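Local atomic coordinates of M32 carboxypeptidase (Chitinophagaceae bacterium, PDB entry 7A03), a protein that probably removes residues one at a time from the C-terminal end of peptides as a metal-dependent carboxypeptidase of family M32. Residues A[195-207]-A[328-341]. Residues are numbered along the deposited sequence; the frame is centred on the assembly and turned at random.
Sequences TPARRDFLHLHFD and QLGNVSLQEFYKAI
The buried ring of F201 wedges between V332 and A340, packing loop 195-207 against V332 and the flank of helix 334-341. V332 CG1 lies over one face, 3.7 Å from the ring centroid in a CH-pi contact, while R199 CA covers the opposite face from within the loop. At the far end of the ring, F201 CZ reaches A340 CB at 3.5 Å. A chi1 of 50° sets the F201 ring flat against V332 CG1. L202 extends this apolar patch, its CD2 touching F337 CE1 at 4.0 Å, and F337 in turn packs against W314 and Y318. Farther along the loop, F206 lays a ring face against Q328 CG.

The solvent side is polar and looser: A197 CB comes only within 4.5 Å of K339 CB, and exposed R198 is modelled in two conformers. In the one described, the side chain is stretched nearly straight and NH1 donates a hydrogen bond to N331 O (3.0 Å, 162° at the hydrogen), tilted from the carbonyl plane. The same nitrogen makes a salt bridge with E336 OE1 (3.1 Å), while V332 CG2 lies over one guanidinium face. A water donates to both R198 O and E336 O. E336 OE1 also accepts from S333 N at 2.8 Å through its anti lone pair, and E336 N donates to S333 OG. This reciprocal pairing is the capping box at the N-terminus of helix 334-341, which R198 joins in that conformer.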
ATOM      1  N   THR A 195       0.456  11.266 -30.164  1.00 31.27           N
ATOM      2  CA  THR A 195       1.200  12.514 -30.262  1.00 36.85           C
ATOM      3  C   THR A 195       1.503  13.045 -28.863  1.00 38.31           C
ATOM      4  O   THR A 195       0.631  13.014 -27.987  1.00 29.80           O
ATOM      5  CB  THR A 195       0.395  13.557 -31.034  1.00 39.04           C
ATOM      6  OG1 THR A 195      -0.370  12.914 -32.062  1.00 41.09           O
ATOM      7  CG2 THR A 195       1.326  14.568 -31.671  1.00 44.27           C
ATOM      8  N   PRO A 196       2.725  13.519 -28.619  1.00 44.85           N
ATOM      9  CA  PRO A 196       3.070  14.036 -27.287  1.00 46.45           C
ATOM     10  C   PRO A 196       2.180  15.198 -26.869  1.00 43.81           C
ATOM     11  O   PRO A 196       1.843  16.073 -27.671  1.00 46.48           O
ATOM     12  CB  PRO A 196       4.527  14.481 -27.451  1.00 47.60           C
ATOM     13  CG  PRO A 196       5.057  13.623 -28.554  1.00 49.69           C
ATOM     14  CD  PRO A 196       3.903  13.418 -29.499  1.00 48.24           C
ATOM     15  N   ALA A 197       1.813  15.200 -25.591  1.00 40.61           N
ATOM     16  CA  ALA A 197       0.923  16.192 -25.006  1.00 41.11           C
ATOM     17  C   ALA A 197       1.734  17.260 -24.283  1.00 36.01           C
ATOM     18  O   ALA A 197       2.806  16.976 -23.744  1.00 31.93           O
ATOM     19  CB  ALA A 197      -0.035  15.532 -24.013  1.00 39.83           C
ATOM     20  N   ARG A 198       1.208  18.486 -24.382  0.67 34.96           N
ATOM     21  CA  ARG A 198       1.568  19.597 -23.523  0.67 33.48           C
ATOM     22  C   ARG A 198       1.395  19.194 -22.070  0.67 30.18           C
ATOM     23  O   ARG A 198       0.452  18.487 -21.701  0.67 30.40           O
ATOM     24  CB  ARG A 198       0.656  20.788 -23.836  0.67 31.93           C
ATOM     25  CG  ARG A 198       1.166  22.139 -23.344  0.67 30.36           C
ATOM     26  CD  ARG A 198       0.066  23.192 -23.420  0.67 28.07           C
ATOM     27  NE  ARG A 198       0.391  24.401 -22.663  0.67 25.03           N
ATOM     28  CZ  ARG A 198      -0.446  25.416 -22.481  0.67 24.91           C
ATOM     29  NH1 ARG A 198      -1.664  25.372 -22.998  0.67 23.75           N
ATOM     30  NH2 ARG A 198      -0.066  26.476 -21.773  0.67 30.87           N
ATOM     31  N   ARG A 199       2.292  19.705 -21.247  1.00 30.70           N
ATOM     32  CA  ARG A 199       2.593  19.163 -19.922  1.00 33.47           C
ATOM     33  C   ARG A 199       3.621  19.970 -19.130  1.00 30.49           C
ATOM     34  O   ARG A 199       3.678  19.852 -17.903  1.00 28.95           O
ATOM     35  CB  ARG A 199       2.982  17.678 -19.963  1.00 43.84           C
ATOM     36  CG  ARG A 199       2.688  16.970 -18.655  1.00 49.36           C
ATOM     37  CD  ARG A 199       3.284  15.578 -18.551  1.00 52.53           C
ATOM     38  NE  ARG A 199       3.096  15.053 -17.199  1.00 56.14           N
ATOM     39  CZ  ARG A 199       3.818  14.077 -16.661  1.00 62.23           C
ATOM     40  NH1 ARG A 199       4.790  13.507 -17.361  1.00 64.93           N
ATOM     41  NH2 ARG A 199       3.568  13.672 -15.421  1.00 61.31           N
ATOM     42  N   ASP A 200       4.434  20.800 -19.791  1.00 25.98           N
ATOM     43  CA  ASP A 200       5.470  21.498 -19.041  1.00 27.59           C
ATOM     44  C   ASP A 200       4.902  22.526 -18.067  1.00 28.13           C
ATOM     45  O   ASP A 200       5.618  22.954 -17.153  1.00 25.78           O
ATOM     46  CB  ASP A 200       6.553  22.071 -19.956  1.00 32.22           C
ATOM     47  CG  ASP A 200       6.023  23.108 -20.918  1.00 43.46           C
ATOM     48  OD1 ASP A 200       4.799  23.370 -20.918  1.00 45.45           O
ATOM     49  OD2 ASP A 200       6.845  23.662 -21.680  1.00 48.37           O
ATOM     50  N   PHE A 201       3.627  22.900 -18.214  1.00 24.05           N
ATOM     51  CA  PHE A 201       2.995  23.761 -17.221  1.00 21.07           C
ATOM     52  C   PHE A 201       2.973  23.130 -15.837  1.00 19.78           C
ATOM     53  O   PHE A 201       2.881  23.855 -14.837  1.00 21.34           O
ATOM     54  CB  PHE A 201       1.572  24.139 -17.653  1.00 19.02           C
ATOM     55  CG  PHE A 201       0.719  22.965 -18.071  1.00 17.53           C
ATOM     56  CD1 PHE A 201       0.058  22.193 -17.124  1.00 20.71           C
ATOM     57  CD2 PHE A 201       0.554  22.655 -19.413  1.00 18.63           C
ATOM     58  CE1 PHE A 201      -0.728  21.109 -17.504  1.00 16.37           C
ATOM     59  CE2 PHE A 201      -0.243  21.588 -19.798  1.00 19.05           C
ATOM     60  CZ  PHE A 201      -0.885  20.820 -18.843  1.00 19.75           C
ATOM     61  N   LEU A 202       3.074  21.803 -15.743  1.00 17.35           N
ATOM     62  CA  LEU A 202       3.096  21.172 -14.428  1.00 16.96           C
ATOM     63  C   LEU A 202       4.413  21.404 -13.707  1.00 18.40           C
ATOM     64  O   LEU A 202       4.480  21.212 -12.487  1.00 19.66           O
ATOM     65  CB  LEU A 202       2.831  19.670 -14.533  1.00 20.62           C
ATOM     66  CG  LEU A 202       1.436  19.216 -14.948  1.00 18.94           C
ATOM     67  CD1 LEU A 202       1.414  17.695 -14.986  1.00 18.12           C
ATOM     68  CD2 LEU A 202       0.365  19.731 -14.005  1.00 19.65           C
ATOM     69  N   HIS A 203       5.452  21.832 -14.429  1.00 21.49           N
ATOM     70  CA  HIS A 203       6.751  22.096 -13.833  1.00 25.25           C
ATOM     71  C   HIS A 203       7.045  23.586 -13.712  1.00 21.56           C
ATOM     72  O   HIS A 203       8.200  23.969 -13.499  1.00 24.44           O
ATOM     73  CB  HIS A 203       7.853  21.350 -14.582  1.00 26.01           C
ATOM     74  CG  HIS A 203       7.806  19.869 -14.373  1.00 33.05           C
ATOM     75  ND1 HIS A 203       6.773  19.086 -14.843  1.00 40.89           N
ATOM     76  CD2 HIS A 203       8.645  19.031 -13.719  1.00 39.11           C
ATOM     77  CE1 HIS A 203       6.985  17.827 -14.502  1.00 40.22           C
ATOM     78  NE2 HIS A 203       8.114  17.767 -13.819  1.00 40.01           N
ATOM     79  N   LEU A 204       6.022  24.429 -13.833  1.00 17.74           N
ATOM     80  CA  LEU A 204       6.144  25.844 -13.492  1.00 18.47           C
ATOM     81  C   LEU A 204       6.204  25.986 -11.966  1.00 20.12           C
ATOM     82  O   LEU A 204       6.273  25.004 -11.216  1.00 22.82           O
ATOM     83  CB  LEU A 204       4.997  26.640 -14.110  1.00 19.01           C
ATOM     84  CG  LEU A 204       4.939  26.702 -15.634  1.00 20.96           C
ATOM     85  CD1 LEU A 204       3.626  27.306 -16.145  1.00 22.07           C
ATOM     86  CD2 LEU A 204       6.141  27.488 -16.145  1.00 20.50           C
ATOM     87  N   HIS A 205       6.170  27.220 -11.478  1.00 19.90           N
ATOM     88  CA  HIS A 205       6.280  27.482 -10.046  1.00 18.42           C
ATOM     89  C   HIS A 205       4.890  27.539  -9.428  1.00 18.50           C
ATOM     90  O   HIS A 205       4.075  28.390  -9.799  1.00 22.73           O
ATOM     91  CB  HIS A 205       7.013  28.799  -9.774  1.00 19.29           C
ATOM     92  CG  HIS A 205       7.038  29.177  -8.321  1.00 24.95           C
ATOM     93  ND1 HIS A 205       7.994  28.707  -7.447  1.00 30.51           N
ATOM     94  CD2 HIS A 205       6.220  29.972  -7.590  1.00 26.22           C
ATOM     95  CE1 HIS A 205       7.765  29.197  -6.240  1.00 30.13           C
ATOM     96  NE2 HIS A 205       6.696  29.971  -6.301  1.00 30.39           N
ATOM     97  N   PHE A 206       4.636  26.664  -8.455  1.00 18.51           N
ATOM     98  CA  PHE A 206       3.344  26.583  -7.778  1.00 18.29           C
ATOM     99  C   PHE A 206       3.547  26.905  -6.301  1.00 15.93           C
ATOM    100  O   PHE A 206       4.104  26.092  -5.555  1.00 16.47           O
ATOM    101  CB  PHE A 206       2.710  25.202  -7.977  1.00 17.12           C
ATOM    102  CG  PHE A 206       2.207  24.965  -9.375  1.00 17.09           C
ATOM    103  CD1 PHE A 206       3.074  24.560 -10.375  1.00 17.09           C
ATOM    104  CD2 PHE A 206       0.864  25.152  -9.689  1.00 14.89           C
ATOM    105  CE1 PHE A 206       2.616  24.343 -11.674  1.00 16.60           C
ATOM    106  CE2 PHE A 206       0.384  24.921 -10.984  1.00 16.59           C
ATOM    107  CZ  PHE A 206       1.270  24.521 -11.975  1.00 17.62           C
ATOM    108  N   ASP A 207       3.079  28.090  -5.893  1.00 15.77           N
ATOM    109  CA  ASP A 207       3.290  28.602  -4.538  1.00 14.63           C
ATOM    110  C   ASP A 207       3.035  27.551  -3.463  1.00 18.63           C
ATOM    111  O   ASP A 207       1.983  26.905  -3.434  1.00 19.32           O
ATOM    112  CB  ASP A 207       2.388  29.820  -4.306  1.00 20.75           C
ATOM    113  CG  ASP A 207       2.544  30.410  -2.912  1.00 25.23           C
ATOM    114  OD1 ASP A 207       3.540  31.120  -2.689  1.00 27.68           O
ATOM    115  OD2 ASP A 207       1.668  30.176  -2.043  1.00 27.38           O
ATOM    116  N   GLN A 328      -0.087  29.972 -13.931  1.00 15.78           N
ATOM    117  CA  GLN A 328       0.419  28.692 -14.402  1.00 15.92           C
ATOM    118  C   GLN A 328      -0.593  27.942 -15.252  1.00 18.45           C
ATOM    119  O   GLN A 328      -0.203  27.233 -16.184  1.00 16.51           O
ATOM    120  CB  GLN A 328       0.803  27.817 -13.199  1.00 15.60           C
ATOM    121  CG  GLN A 328       1.982  28.357 -12.376  1.00 16.39           C
ATOM    122  CD  GLN A 328       1.610  29.565 -11.528  1.00 23.64           C
ATOM    123  OE1 GLN A 328       0.511  29.634 -10.948  1.00 21.07           O
ATOM    124  NE2 GLN A 328       2.515  30.543 -11.472  1.00 21.46           N
ATOM    125  N   LEU A 329      -1.879  28.093 -14.963  1.00 17.58           N
ATOM    126  CA  LEU A 329      -2.909  27.273 -15.581  1.00 14.78           C
ATOM    127  C   LEU A 329      -3.945  28.078 -16.346  1.00 17.30           C
ATOM    128  O   LEU A 329      -4.831  27.483 -16.970  1.00 17.94           O
ATOM    129  CB  LEU A 329      -3.608  26.413 -14.522  1.00 17.19           C
ATOM    130  CG  LEU A 329      -2.681  25.476 -13.762  1.00 21.06           C
ATOM    131  CD1 LEU A 329      -3.437  24.769 -12.644  1.00 20.02           C
ATOM    132  CD2 LEU A 329      -2.070  24.475 -14.721  1.00 21.88           C
ATOM    133  N   GLY A 330      -3.857  29.414 -16.335  1.00 16.02           N
ATOM    134  CA  GLY A 330      -4.918  30.220 -16.918  1.00 16.59           C
ATOM    135  C   GLY A 330      -5.044  30.097 -18.420  1.00 16.83           C
ATOM    136  O   GLY A 330      -6.120  30.365 -18.969  1.00 18.55           O
ATOM    137  N   ASN A 331      -3.972  29.691 -19.101  1.00 17.61           N
ATOM    138  CA  ASN A 331      -4.001  29.430 -20.534  1.00 18.65           C
ATOM    139  C   ASN A 331      -3.899  27.937 -20.855  1.00 19.65           C
ATOM    140  O   ASN A 331      -3.469  27.580 -21.954  1.00 20.02           O
ATOM    141  CB  ASN A 331      -2.902  30.230 -21.243  1.00 21.50           C
ATOM    142  CG  ASN A 331      -1.506  29.761 -20.877  1.00 23.33           C
ATOM    143  OD1 ASN A 331      -1.298  29.154 -19.824  1.00 19.53           O
ATOM    144  ND2 ASN A 331      -0.537  30.049 -21.741  1.00 22.11           N
ATOM    145  N   VAL A 332      -4.287  27.065 -19.916  1.00 17.68           N
ATOM    146  CA  VAL A 332      -4.261  25.609 -20.078  1.00 17.87           C
ATOM    147  C   VAL A 332      -5.694  25.093 -19.979  1.00 18.14           C
ATOM    148  O   VAL A 332      -6.397  25.401 -19.012  1.00 20.03           O
ATOM    149  CB  VAL A 332      -3.375  24.944 -19.005  1.00 18.86           C
ATOM    150  CG1 VAL A 332      -3.344  23.422 -19.198  1.00 18.42           C
ATOM    151  CG2 VAL A 332      -1.963  25.518 -19.030  1.00 19.71           C
ATOM    152  N   SER A 333      -6.129  24.299 -20.969  1.00 19.20           N
ATOM    153  CA  SER A 333      -7.524  23.862 -20.973  1.00 17.31           C
ATOM    154  C   SER A 333      -7.722  22.654 -20.072  1.00 17.13           C
ATOM    155  O   SER A 333      -6.772  21.974 -19.684  1.00 17.70           O
ATOM    156  CB  SER A 333      -7.988  23.431 -22.370  1.00 18.26           C
ATOM    157  OG  SER A 333      -7.284  22.286 -22.835  1.00 19.49           O
ATOM    158  N   LEU A 334      -8.990  22.374 -19.765  1.00 18.46           N
ATOM    159  CA  LEU A 334      -9.299  21.198 -18.958  1.00 19.33           C
ATOM    160  C   LEU A 334      -8.742  19.928 -19.597  1.00 16.97           C
ATOM    161  O   LEU A 334      -8.137  19.097 -18.910  1.00 17.94           O
ATOM    162  CB  LEU A 334     -10.810  21.084 -18.732  1.00 19.57           C
ATOM    163  CG  LEU A 334     -11.358  19.762 -18.185  1.00 19.34           C
ATOM    164  CD1 LEU A 334     -10.827  19.483 -16.808  1.00 18.04           C
ATOM    165  CD2 LEU A 334     -12.908  19.752 -18.204  1.00 17.74           C
ATOM    166  N   GLN A 335      -8.921  19.777 -20.913  1.00 18.23           N
ATOM    167  CA  GLN A 335      -8.427  18.595 -21.617  1.00 16.81           C
ATOM    168  C   GLN A 335      -6.906  18.491 -21.563  1.00 18.32           C
ATOM    169  O   GLN A 335      -6.362  17.398 -21.354  1.00 19.98           O
ATOM    170  CB  GLN A 335      -8.907  18.608 -23.072  1.00 16.89           C
ATOM    171  CG  GLN A 335     -10.208  17.874 -23.289  1.00 23.74           C
ATOM    172  CD  GLN A 335     -10.117  16.416 -22.883  1.00 23.07           C
ATOM    173  OE1 GLN A 335      -9.096  15.765 -23.089  1.00 30.00           O
ATOM    174  NE2 GLN A 335     -11.179  15.905 -22.280  1.00 25.08           N
ATOM    175  N   GLU A 336      -6.200  19.613 -21.752  1.00 18.62           N
ATOM    176  CA  GLU A 336      -4.739  19.576 -21.656  1.00 18.45           C
ATOM    177  C   GLU A 336      -4.289  19.143 -20.268  1.00 15.26           C
ATOM    178  O   GLU A 336      -3.365  18.327 -20.128  1.00 17.72           O
ATOM    179  CB  GLU A 336      -4.151  20.941 -22.006  1.00 19.86           C
ATOM    180  CG  GLU A 336      -4.359  21.305 -23.457  1.00 20.23           C
ATOM    181  CD  GLU A 336      -3.925  22.720 -23.783  1.00 27.49           C
ATOM    182  OE1 GLU A 336      -4.279  23.640 -23.020  1.00 28.91           O
ATOM    183  OE2 GLU A 336      -3.234  22.913 -24.805  1.00 31.52           O
ATOM    184  N   PHE A 337      -4.931  19.685 -19.231  1.00 16.86           N
ATOM    185  CA  PHE A 337      -4.578  19.330 -17.866  1.00 14.57           C
ATOM    186  C   PHE A 337      -4.857  17.851 -17.597  1.00 14.45           C
ATOM    187  O   PHE A 337      -4.023  17.146 -17.010  1.00 16.65           O
ATOM    188  CB  PHE A 337      -5.342  20.232 -16.897  1.00 16.32           C
ATOM    189  CG  PHE A 337      -4.975  20.007 -15.464  1.00 14.67           C
ATOM    190  CD1 PHE A 337      -3.867  20.635 -14.907  1.00 15.40           C
ATOM    191  CD2 PHE A 337      -5.739  19.169 -14.672  1.00 14.97           C
ATOM    192  CE1 PHE A 337      -3.523  20.422 -13.583  1.00 14.28           C
ATOM    193  CE2 PHE A 337      -5.393  18.953 -13.355  1.00 15.52           C
ATOM    194  CZ  PHE A 337      -4.295  19.582 -12.818  1.00 16.37           C
ATOM    195  N   TYR A 338      -6.015  17.362 -18.051  1.00 15.99           N
ATOM    196  CA  TYR A 338      -6.405  15.963 -17.853  1.00 17.59           C
ATOM    197  C   TYR A 338      -5.410  15.016 -18.519  1.00 17.09           C
ATOM    198  O   TYR A 338      -4.954  14.024 -17.916  1.00 16.25           O
ATOM    199  CB  TYR A 338      -7.815  15.789 -18.422  1.00 18.40           C
ATOM    200  CG  TYR A 338      -8.321  14.374 -18.541  1.00 16.01           C
ATOM    201  CD1 TYR A 338      -8.490  13.568 -17.417  1.00 15.35           C
ATOM    202  CD2 TYR A 338      -8.645  13.851 -19.777  1.00 16.56           C
ATOM    203  CE1 TYR A 338      -8.961  12.277 -17.536  1.00 17.44           C
ATOM    204  CE2 TYR A 338      -9.119  12.562 -19.901  1.00 19.94           C
ATOM    205  CZ  TYR A 338      -9.271  11.780 -18.780  1.00 17.79           C
ATOM    206  OH  TYR A 338      -9.749  10.492 -18.911  1.00 19.20           O
ATOM    207  N   LYS A 339      -5.019  15.340 -19.749  1.00 16.19           N
ATOM    208  CA  LYS A 339      -4.042  14.509 -20.437  1.00 17.67           C
ATOM    209  C   LYS A 339      -2.690  14.567 -19.735  1.00 15.94           C
ATOM    210  O   LYS A 339      -2.004  13.544 -19.609  1.00 18.20           O
ATOM    211  CB  LYS A 339      -3.929  14.945 -21.895  1.00 17.19           C
ATOM    212  CG  LYS A 339      -5.181  14.642 -22.722  1.00 21.67           C
ATOM    213  CD  LYS A 339      -5.563  13.169 -22.597  1.00 28.51           C
ATOM    214  CE  LYS A 339      -6.916  12.865 -23.230  1.00 34.41           C
ATOM    215  NZ  LYS A 339      -7.196  11.399 -23.210  1.00 35.09           N
ATOM    216  N   ALA A 340      -2.310  15.742 -19.227  1.00 17.58           N
ATOM    217  CA  ALA A 340      -0.991  15.901 -18.624  1.00 14.61           C
ATOM    218  C   ALA A 340      -0.873  15.142 -17.308  1.00 17.09           C
ATOM    219  O   ALA A 340       0.195  14.602 -16.985  1.00 18.68           O
ATOM    220  CB  ALA A 340      -0.732  17.385 -18.394  1.00 17.02           C
ATOM    221  N   ILE A 341      -1.951  15.115 -16.518  1.00 14.94           N
ATOM    222  CA  ILE A 341      -1.926  14.370 -15.264  1.00 15.66           C
ATOM    223  C   ILE A 341      -2.122  12.879 -15.479  1.00 13.68           C
ATOM    224  O   ILE A 341      -2.001  12.102 -14.522  1.00 15.03           O
ATOM    225  CB  ILE A 341      -2.890  14.951 -14.213  1.00 15.77           C
ATOM    226  CG1 ILE A 341      -4.334  14.786 -14.694  1.00 20.04           C
ATOM    227  CG2 ILE A 341      -2.542  16.413 -13.947  1.00 17.18           C
ATOM    228  CD1 ILE A 341      -5.337  14.622 -13.595  1.00 20.28           C
TER
HETATM  229  O   HOH W   1      -1.976  17.917 -22.398  1.00 31.17           O